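Local coordinates for protein lovastatin nonaketide synthase, polyketide synthase component (Aspergillus terreus, PDB 7CPX) that builds the polyketide chain of dihydromonacolin L, the lovastatin precursor, by repeated condensation of malonyl units with reduction, dehydration and methylation of the growing chain, as a homodimeric synthase, at residues 42-47 with 68-73; 47-52 with 212-217; 64-69 with 219-224. The protein carries 2 engineered substitutions. One frame throughout, in Å; residues are numbered along the deposited sequence.

Contact 1 of 3, residues 42-47 with 68-73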
loop_
_atom_site.group_PDB
_atom_site.type_symbol
_atom_site.label_atom_id
_atom_site.label_comp_id
_atom_site.label_asym_id
_atom_site.label_seq_id
_atom_site.Cartn_x
_atom_site.Cartn_y
_atom_site.Cartn_z
ATOM N N SER A 42 -31.229 -12.497 6.996
ATOM C CA SER A 42 -30.149 -13.404 6.649
ATOM C C SER A 42 -28.829 -12.654 6.724
ATOM O O SER A 42 -28.791 -11.422 6.760
ATOM C CB SER A 42 -30.345 -13.995 5.249
ATOM O OG SER A 42 -30.384 -12.974 4.268
ATOM N N ARG A 43 -27.743 -13.420 6.746
ATOM C CA ARG A 43 -26.415 -12.828 6.738
ATOM C C ARG A 43 -26.244 -11.967 5.495
ATOM O O ARG A 43 -26.715 -12.315 4.409
ATOM C CB ARG A 43 -25.350 -13.925 6.771
ATOM C CG ARG A 43 -23.990 -13.475 7.278
ATOM C CD ARG A 43 -23.915 -13.536 8.794
ATOM N NE ARG A 43 -22.555 -13.346 9.282
ATOM C CZ ARG A 43 -22.186 -13.490 10.548
ATOM N NH1 ARG A 43 -23.054 -13.833 11.487
ATOM N NH2 ARG A 43 -20.915 -13.288 10.881
ATOM N N ILE A 44 -25.577 -10.830 5.660
ATOM C CA ILE A 44 -25.349 -9.910 4.549
ATOM C C ILE A 44 -24.687 -10.686 3.417
ATOM O O ILE A 44 -23.535 -11.120 3.565
ATOM C CB ILE A 44 -24.484 -8.712 4.968
ATOM C CG1 ILE A 44 -25.034 -8.046 6.233
ATOM C CG2 ILE A 44 -24.421 -7.705 3.838
ATOM C CD1 ILE A 44 -26.475 -7.626 6.134
ATOM N N PRO A 45 -25.355 -10.889 2.282
ATOM C CA PRO A 45 -24.741 -11.680 1.210
ATOM C C PRO A 45 -23.432 -11.063 0.744
ATOM O O PRO A 45 -23.289 -9.841 0.668
ATOM C CB PRO A 45 -25.799 -11.663 0.101
ATOM C CG PRO A 45 -27.077 -11.350 0.788
ATOM C CD PRO A 45 -26.716 -10.451 1.925
ATOM N N LYS A 46 -22.469 -11.930 0.427
ATOM C CA LYS A 46 -21.188 -11.451 -0.075
ATOM C C LYS A 46 -21.359 -10.694 -1.383
ATOM O O LYS A 46 -20.514 -9.867 -1.739
ATOM C CB LYS A 46 -20.226 -12.624 -0.258
ATOM C CG LYS A 46 -20.022 -13.456 0.998
ATOM C CD LYS A 46 -19.205 -14.703 0.711
ATOM C CE LYS A 46 -19.147 -15.618 1.923
ATOM N NZ LYS A 46 -18.418 -16.885 1.636
ATOM N N GLU A 47 -22.446 -10.963 -2.110
ATOM C CA GLU A 47 -22.715 -10.224 -3.338
ATOM C C GLU A 47 -22.906 -8.741 -3.057
ATOM O O GLU A 47 -22.624 -7.903 -3.920
ATOM C CB GLU A 47 -23.949 -10.797 -4.032
ATOM C CG GLU A 47 -23.839 -12.275 -4.366
ATOM C CD GLU A 47 -25.104 -12.829 -4.991
ATOM O OE1 GLU A 47 -26.075 -12.061 -5.150
ATOM O OE2 GLU A 47 -25.127 -14.032 -5.323
ATOM N N PRO A 68 -24.207 -8.411 11.768
ATOM C CA PRO A 68 -23.912 -9.044 10.479
ATOM C C PRO A 68 -25.129 -9.578 9.742
ATOM O O PRO A 68 -24.961 -10.304 8.759
ATOM C CB PRO A 68 -22.978 -10.192 10.884
ATOM C CG PRO A 68 -23.468 -10.586 12.226
ATOM C CD PRO A 68 -23.923 -9.314 12.896
ATOM N N TYR A 69 -26.335 -9.244 10.188
ATOM C CA TYR A 69 -27.563 -9.702 9.562
ATOM C C TYR A 69 -28.384 -8.507 9.105
ATOM O O TYR A 69 -28.186 -7.376 9.559
ATOM C CB TYR A 69 -28.401 -10.555 10.519
ATOM C CG TYR A 69 -27.639 -11.671 11.192
ATOM C CD1 TYR A 69 -27.448 -12.888 10.555
ATOM C CD2 TYR A 69 -27.119 -11.512 12.466
ATOM C CE1 TYR A 69 -26.755 -13.912 11.167
ATOM C CE2 TYR A 69 -26.426 -12.530 13.087
ATOM C CZ TYR A 69 -26.246 -13.728 12.433
ATOM O OH TYR A 69 -25.554 -14.746 13.049
ATOM N N ALA A 70 -29.315 -8.773 8.198
ATOM C CA ALA A 70 -30.223 -7.748 7.712
ATOM C C ALA A 70 -31.321 -8.422 6.909
ATOM O O ALA A 70 -31.150 -9.529 6.393
ATOM C CB ALA A 70 -29.498 -6.708 6.857
ATOM N N TYR A 71 -32.456 -7.732 6.812
ATOM C CA TYR A 71 -33.574 -8.184 5.990
ATOM C C TYR A 71 -33.306 -7.708 4.565
ATOM O O TYR A 71 -33.829 -6.695 4.092
ATOM C CB TYR A 71 -34.891 -7.659 6.543
ATOM C CG TYR A 71 -35.231 -8.179 7.925
ATOM C CD1 TYR A 71 -34.508 -7.779 9.036
ATOM C CD2 TYR A 71 -36.283 -9.061 8.117
ATOM C CE1 TYR A 71 -34.818 -8.245 10.297
ATOM C CE2 TYR A 71 -36.600 -9.533 9.374
ATOM C CZ TYR A 71 -35.867 -9.121 10.462
ATOM O OH TYR A 71 -36.180 -9.592 11.716
ATOM N N VAL A 72 -32.461 -8.458 3.878
ATOM C CA VAL A 72 -31.923 -8.075 2.580
ATOM C C VAL A 72 -32.841 -8.574 1.475
ATOM O O VAL A 72 -33.479 -9.625 1.589
ATOM C CB VAL A 72 -30.491 -8.625 2.408
ATOM C CG1 VAL A 72 -29.901 -8.185 1.083
ATOM C CG2 VAL A 72 -29.604 -8.175 3.557
ATOM N N LEU A 73 -32.907 -7.807 0.389
ATOM C CA LEU A 73 -33.649 -8.236 -0.786
ATOM C C LEU A 73 -32.953 -9.418 -1.447
ATOM O O LEU A 73 -31.723 -9.474 -1.524
ATOM C CB LEU A 73 -33.780 -7.087 -1.784
ATOM C CG LEU A 73 -34.491 -5.831 -1.282
ATOM C CD1 LEU A 73 -34.498 -4.755 -2.351
ATOM C CD2 LEU A 73 -35.903 -6.152 -0.851
#
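Arg43 passes beside Pro68 and Tyr69 where strands 42-43 and 69-70 pair into a small antiparallel sheet of the ketosynthase domain. From its CB, at the limit of contact with Pro68 O, the chain sets out with CG anti to the backbone N (chi1 -158°). CG also lies near this oxygen. A bend at chi2 (85°) then carries CD to 3.4 Å from Pro68 O, where it also lies close to Tyr69 CE1. NE comes up to Pro68 CB, the same carbon that sits over the centre of one guanidinium face, 3.4 Å from Arg43 CZ. Pro68 CG covers this face nearer NH1. The guanidinium stands almost upright to the phenol ring, planes 85° apart, with Arg43 NH1 3.1 Å from Tyr69 OH. NH2 turns to a salt bridge with Asp52, and Tyr55 adds a cation-pi contact, so charge and packing both hold the arginine end.

The backbones join around it. Ser42 and Ala70 form the hydrogen-bonded pair, Ser42 N to Ala70 O at 3.0 Å and Ala70 N to Ser42 O at 3.1 Å; Arg43 and Tyr69 are the non-hydrogen-bonded pair, and their side chains set out in diverging directions before the arginine tip returns to Tyr69. Past the strand, Ile44 N donates to Pro68 O at 3.2 Å. On the apolar side, Ile44 CD1 packs against Ala70 CB and reaches Val72 CG2, while Pro45 CD meets the Val72 methyls tip to tip, 4.0 Å from CG1. Ala70 lies about 9 Å, side chain to side chain, from His367, a predicted active-site residue. Ile44 and Ala70 both rest on Phe217 of helix 214-222, and the backbone of Tyr71 is hydrogen-bonded to Arg244 and Glu246, just ahead of strand 247-255 of the large mixed sheet.

Contact 2 of 3, residues 47-52 with 212-217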
loop_
_atom_site.group_PDB
_atom_site.type_symbol
_atom_site.label_atom_id
_atom_site.label_comp_id
_atom_site.label_asym_id
_atom_site.label_seq_id
_atom_site.Cartn_x
_atom_site.Cartn_y
_atom_site.Cartn_z
ATOM N N GLU A 47 -22.446 -10.963 -2.110
ATOM C CA GLU A 47 -22.715 -10.224 -3.338
ATOM C C GLU A 47 -22.906 -8.741 -3.057
ATOM O O GLU A 47 -22.624 -7.903 -3.920
ATOM C CB GLU A 47 -23.949 -10.797 -4.032
ATOM C CG GLU A 47 -23.839 -12.275 -4.366
ATOM C CD GLU A 47 -25.104 -12.829 -4.991
ATOM O OE1 GLU A 47 -26.075 -12.061 -5.150
ATOM O OE2 GLU A 47 -25.127 -14.032 -5.323
ATOM N N ARG A 48 -23.384 -8.400 -1.861
ATOM C CA ARG A 48 -23.564 -7.007 -1.466
ATOM C C ARG A 48 -22.293 -6.468 -0.821
ATOM O O ARG A 48 -21.671 -5.534 -1.334
ATOM C CB ARG A 48 -24.750 -6.889 -0.501
ATOM C CG ARG A 48 -25.912 -7.816 -0.825
ATOM C CD ARG A 48 -26.458 -7.551 -2.212
ATOM N NE ARG A 48 -26.975 -6.194 -2.310
ATOM C CZ ARG A 48 -28.196 -5.835 -1.941
ATOM N NH1 ARG A 48 -29.068 -6.716 -1.480
ATOM N NH2 ARG A 48 -28.549 -4.557 -2.030
ATOM N N PHE A 49 -21.897 -7.060 0.305
ATOM C CA PHE A 49 -20.587 -6.834 0.895
ATOM C C PHE A 49 -20.375 -7.850 2.006
ATOM O O PHE A 49 -21.281 -8.099 2.808
ATOM C CB PHE A 49 -20.444 -5.401 1.421
ATOM C CG PHE A 49 -21.170 -5.140 2.708
ATOM C CD1 PHE A 49 -20.567 -5.402 3.925
ATOM C CD2 PHE A 49 -22.446 -4.612 2.703
ATOM C CE1 PHE A 49 -21.227 -5.160 5.108
ATOM C CE2 PHE A 49 -23.110 -4.364 3.884
ATOM C CZ PHE A 49 -22.503 -4.639 5.090
ATOM N N ASP A 50 -19.190 -8.450 2.059
ATOM C CA ASP A 50 -18.929 -9.492 3.041
ATOM C C ASP A 50 -18.855 -8.878 4.431
ATOM O O ASP A 50 -17.794 -8.415 4.860
ATOM C CB ASP A 50 -17.637 -10.236 2.710
ATOM C CG ASP A 50 -17.445 -11.475 3.558
ATOM O OD1 ASP A 50 -18.329 -11.769 4.389
ATOM O OD2 ASP A 50 -16.411 -12.156 3.395
ATOM N N VAL A 51 -19.985 -8.868 5.140
ATOM C CA VAL A 51 -20.021 -8.249 6.460
ATOM C C VAL A 51 -19.068 -8.958 7.409
ATOM O O VAL A 51 -18.568 -8.354 8.367
ATOM C CB VAL A 51 -21.460 -8.242 7.006
ATOM C CG1 VAL A 51 -21.947 -9.662 7.249
ATOM C CG2 VAL A 51 -21.534 -7.419 8.275
ATOM N N ASP A 52 -18.804 -10.243 7.170
ATOM C CA ASP A 52 -17.814 -10.946 7.977
ATOM C C ASP A 52 -16.460 -10.256 7.903
ATOM O O ASP A 52 -15.677 -10.320 8.857
ATOM C CB ASP A 52 -17.698 -12.399 7.522
ATOM C CG ASP A 52 -19.006 -13.154 7.641
ATOM O OD1 ASP A 52 -19.933 -12.866 6.856
ATOM O OD2 ASP A 52 -19.108 -14.036 8.520
ATOM N N LEU A 212 -25.739 -1.675 0.484
ATOM C CA LEU A 212 -24.724 -1.818 -0.546
ATOM C C LEU A 212 -23.312 -1.664 -0.013
ATOM O O LEU A 212 -22.364 -2.062 -0.697
ATOM C CB LEU A 212 -24.947 -0.784 -1.658
ATOM C CG LEU A 212 -26.395 -0.603 -2.116
ATOM C CD1 LEU A 212 -26.550 0.672 -2.921
ATOM C CD2 LEU A 212 -26.844 -1.798 -2.929
ATOM N N GLY A 213 -23.150 -1.104 1.180
ATOM C CA GLY A 213 -21.848 -0.919 1.766
ATOM C C GLY A 213 -21.891 -0.980 3.278
ATOM O O GLY A 213 -22.951 -0.861 3.902
ATOM N N PRO A 214 -20.727 -1.175 3.899
ATOM C CA PRO A 214 -20.682 -1.257 5.365
ATOM C C PRO A 214 -20.779 0.090 6.051
ATOM O O PRO A 214 -20.914 0.129 7.281
ATOM C CB PRO A 214 -19.325 -1.914 5.629
ATOM C CG PRO A 214 -18.485 -1.456 4.485
ATOM C CD PRO A 214 -19.397 -1.358 3.296
ATOM N N MET A 215 -20.705 1.192 5.302
ATOM C CA MET A 215 -20.715 2.526 5.893
ATOM C C MET A 215 -21.826 2.668 6.925
ATOM O O MET A 215 -21.578 2.993 8.091
ATOM C CB MET A 215 -20.883 3.588 4.799
ATOM C CG MET A 215 -20.034 3.474 3.538
ATOM S SD MET A 215 -18.268 3.717 3.817
ATOM C CE MET A 215 -18.234 5.415 4.383
ATOM N N THR A 216 -23.066 2.425 6.498
ATOM C CA THR A 216 -24.198 2.571 7.406
ATOM C C THR A 216 -24.086 1.612 8.584
ATOM O O THR A 216 -24.362 1.989 9.727
ATOM C CB THR A 216 -25.515 2.344 6.652
ATOM O OG1 THR A 216 -26.666 2.562 7.484
ATOM C CG2 THR A 216 -25.564 1.056 5.798
ATOM N N PHE A 217 -23.692 0.364 8.325
ATOM C CA PHE A 217 -23.589 -0.609 9.405
ATOM C C PHE A 217 -22.567 -0.166 10.440
ATOM O O PHE A 217 -22.839 -0.182 11.645
ATOM C CB PHE A 217 -23.223 -1.982 8.845
ATOM C CG PHE A 217 -24.362 -2.678 8.169
ATOM C CD1 PHE A 217 -24.632 -2.444 6.836
ATOM C CD2 PHE A 217 -25.164 -3.561 8.865
ATOM C CE1 PHE A 217 -25.678 -3.078 6.209
ATOM C CE2 PHE A 217 -26.215 -4.201 8.243
ATOM C CZ PHE A 217 -26.474 -3.960 6.912
#
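Phe49 inserts its ring against Gly213, Pro214 and Phe217, at the start of helix 214-222 in the thiolase-fold ketosynthase domain. The two phenylalanines make an offset edge-to-face pair: the edge of Phe49 turns toward the face of Phe217, with ring centroids 5.3 Å apart and planes at 62°. Phe49 CZ leads this approach, 3.5 Å from Phe217 CD1. One face of the Phe49 ring is spread over the backbone entering the helix. Pro214 N stands 3.9 Å above the ring plane, over its centre, and Gly213 C lies above the same face toward the rim. Pro214 CB adds an off-centre CH-pi contact, 4.3 Å from the Phe49 ring centroid. The Phe49 side chain leaves the backbone toward 212-217, and chi1 (75°) places CG between the backbone N and the carbonyl carbon.

The contact is buried. Leu947 of helix 941-947 packs on both Phe49 and Pro214, and Leu144 of the second subunit also touches Pro214, so this part of the fold lies next to the dimer interface. Asp135 receives the backbone N-H groups of Leu212 and Gly213, fixing the approach to the helix. Ahead of Phe49 in the chain, the Arg48 side chain, bent at chi2 and chi3, carries its guanidinium to Leu212 while a salt bridge to Glu246 takes up its charge: Leu212 CD2 lies in the guanidinium plane, at its edge, 3.4 Å from Arg48 NH2.

Contact 3 of 3, residues 64-69 with 219-224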
loop_
_atom_site.group_PDB
_atom_site.type_symbol
_atom_site.label_atom_id
_atom_site.label_comp_id
_atom_site.label_asym_id
_atom_site.label_seq_id
_atom_site.Cartn_x
_atom_site.Cartn_y
_atom_site.Cartn_z
ATOM N N ARG A 64 -15.891 -1.657 12.366
ATOM C CA ARG A 64 -16.586 -2.934 12.413
ATOM C C ARG A 64 -18.057 -2.689 12.709
ATOM O O ARG A 64 -18.461 -1.592 13.106
ATOM C CB ARG A 64 -15.999 -3.873 13.474
ATOM C CG ARG A 64 -14.499 -4.080 13.393
ATOM C CD ARG A 64 -14.077 -4.916 12.199
ATOM N NE ARG A 64 -12.650 -5.211 12.252
ATOM C CZ ARG A 64 -12.116 -6.214 12.936
ATOM N NH1 ARG A 64 -12.867 -7.077 13.601
ATOM N NH2 ARG A 64 -10.794 -6.352 12.960
ATOM N N THR A 65 -18.860 -3.731 12.511
ATOM C CA THR A 65 -20.281 -3.691 12.825
ATOM C C THR A 65 -20.655 -4.967 13.561
ATOM O O THR A 65 -20.248 -6.059 13.156
ATOM C CB THR A 65 -21.129 -3.544 11.556
ATOM O OG1 THR A 65 -22.516 -3.483 11.907
ATOM C CG2 THR A 65 -20.900 -4.718 10.618
ATOM N N ASN A 66 -21.425 -4.828 14.634
ATOM C CA ASN A 66 -21.873 -5.973 15.415
ATOM C C ASN A 66 -23.147 -6.596 14.867
ATOM O O ASN A 66 -23.621 -7.591 15.425
ATOM C CB ASN A 66 -22.089 -5.566 16.876
ATOM C CG ASN A 66 -23.112 -4.460 17.028
ATOM O OD1 ASN A 66 -23.414 -3.743 16.075
ATOM N ND2 ASN A 66 -23.646 -4.312 18.234
ATOM N N ALA A 67 -23.709 -6.042 13.792
ATOM C CA ALA A 67 -24.942 -6.537 13.187
ATOM C C ALA A 67 -24.620 -7.144 11.829
ATOM O O ALA A 67 -24.737 -6.467 10.796
ATOM C CB ALA A 67 -25.968 -5.410 13.048
ATOM N N PRO A 68 -24.207 -8.411 11.768
ATOM C CA PRO A 68 -23.912 -9.044 10.479
ATOM C C PRO A 68 -25.129 -9.578 9.742
ATOM O O PRO A 68 -24.961 -10.304 8.759
ATOM C CB PRO A 68 -22.978 -10.192 10.884
ATOM C CG PRO A 68 -23.468 -10.586 12.226
ATOM C CD PRO A 68 -23.923 -9.314 12.896
ATOM N N TYR A 69 -26.335 -9.244 10.188
ATOM C CA TYR A 69 -27.563 -9.702 9.562
ATOM C C TYR A 69 -28.384 -8.507 9.105
ATOM O O TYR A 69 -28.186 -7.376 9.559
ATOM C CB TYR A 69 -28.401 -10.555 10.519
ATOM C CG TYR A 69 -27.639 -11.671 11.192
ATOM C CD1 TYR A 69 -27.448 -12.888 10.555
ATOM C CD2 TYR A 69 -27.119 -11.512 12.466
ATOM C CE1 TYR A 69 -26.755 -13.912 11.167
ATOM C CE2 TYR A 69 -26.426 -12.530 13.087
ATOM C CZ TYR A 69 -26.246 -13.728 12.433
ATOM O OH TYR A 69 -25.554 -14.746 13.049
ATOM N N LEU A 219 -21.375 2.875 10.984
ATOM C CA LEU A 219 -21.811 4.101 11.641
ATOM C C LEU A 219 -22.840 3.807 12.724
ATOM O O LEU A 219 -22.707 4.263 13.865
ATOM C CB LEU A 219 -22.381 5.070 10.605
ATOM C CG LEU A 219 -21.376 5.678 9.627
ATOM C CD1 LEU A 219 -22.097 6.333 8.464
ATOM C CD2 LEU A 219 -20.491 6.686 10.330
ATOM N N GLU A 220 -23.876 3.038 12.384
ATOM C CA GLU A 220 -24.926 2.750 13.353
ATOM C C GLU A 220 -24.414 1.892 14.501
ATOM O O GLU A 220 -24.791 2.120 15.655
ATOM C CB GLU A 220 -26.105 2.064 12.662
ATOM C CG GLU A 220 -27.041 3.005 11.912
ATOM C CD GLU A 220 -26.358 3.785 10.807
ATOM O OE1 GLU A 220 -25.180 4.158 10.974
ATOM O OE2 GLU A 220 -27.003 4.022 9.764
ATOM N N SER A 221 -23.556 0.909 14.213
ATOM C CA SER A 221 -23.006 0.074 15.269
ATOM C C SER A 221 -22.071 0.853 16.180
ATOM O O SER A 221 -21.888 0.465 17.338
ATOM C CB SER A 221 -22.264 -1.114 14.659
ATOM O OG SER A 221 -21.905 -2.050 15.655
ATOM N N LYS A 222 -21.478 1.940 15.683
ATOM C CA LYS A 222 -20.668 2.789 16.546
ATOM C C LYS A 222 -21.500 3.353 17.687
ATOM O O LYS A 222 -20.992 3.527 18.802
ATOM C CB LYS A 222 -20.041 3.921 15.729
ATOM C CG LYS A 222 -18.520 3.996 15.803
ATOM C CD LYS A 222 -17.826 3.072 14.807
ATOM C CE LYS A 222 -17.851 1.616 15.246
ATOM N NZ LYS A 222 -19.037 0.885 14.730
ATOM N N LEU A 223 -22.774 3.641 17.432
ATOM C CA LEU A 223 -23.717 4.053 18.461
ATOM C C LEU A 223 -24.496 2.883 19.046
ATOM O O LEU A 223 -25.376 3.101 19.884
ATOM C CB LEU A 223 -24.702 5.081 17.893
ATOM C CG LEU A 223 -24.146 6.467 17.571
ATOM C CD1 LEU A 223 -25.234 7.357 16.998
ATOM C CD2 LEU A 223 -23.535 7.102 18.809
ATOM N N SER A 224 -24.198 1.655 18.623
ATOM C CA SER A 224 -24.916 0.467 19.080
ATOM C C SER A 224 -26.391 0.524 18.695
ATOM O O SER A 224 -27.231 -0.135 19.312
ATOM C CB SER A 224 -24.767 0.278 20.591
ATOM O OG SER A 224 -25.368 -0.934 21.014
#
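Lys222 and Ser221, on the last turn of helix 214-222, meet the loop residues Arg64, Thr65 and Asn66 mainly through polar groups. Among the hydrogen bonds, Lys222 NZ donates to the backbone oxygen Arg64 O at 3.0 Å, from nearly straight beyond it, with a C=O...N angle of 165°. The lysine chain begins by pointing away from the loop, but bends at chi2, chi3 and chi4 bring NZ back. Two further carbonyls, Val218 O and Gly59 O, accept from the same nitrogen. Ser221 OG, anti to its backbone N (chi1 -171°), faces the side-chain oxygen OD1 of Asn66; a hydrogen bond from the serine is modelled, but its separation is too short to be trusted. Thr65 OG1 accepts a weak bond from Ala67 N (3.4 Å) and makes another weak one with Phe217 O, one turn back along the helix.

Other close approaches are few. Asn66 N lies 3.0 Å from Ser221 OG, and Ser221 CB rests against Thr65 OG1 at 3.6 Å. A Schellman motif closes the helix at Ser224. The second subunit packs on this helix end, its Pro148 on Lys222 and its Thr149 on Leu223.

Chemically, the lysine amino group is buried among three carbonyl oxygens near a helix C terminus, one of them, Arg64 O, across this contact. Their partial negative charge would probably stabilise a protonated lysine there, and in return the lysine ties the loop to the helix end.

How the contacts relate
From the N terminus, strand 42-43 runs into the loop of 47-52, then the loop of 64-69, which leads straight into strand 69-70. Contact 1 closes this local loop, bringing 42-47 back to 68-73. Contacts 2 and 3 are long-range closures, to the start and the end of helix 214-222. Along the chain, contact 1 crosses contact 2, and contact 2 crosses contact 3; contact 3 begins on the stretch where contact 1 ends, sharing Pro68 and Tyr69. Ile44 CG2 packs on Phe49 O between the first two. Contact 1 pairs the short strands, while contacts 2 and 3 lay the loop between them along helix 214-222, beside the second subunit.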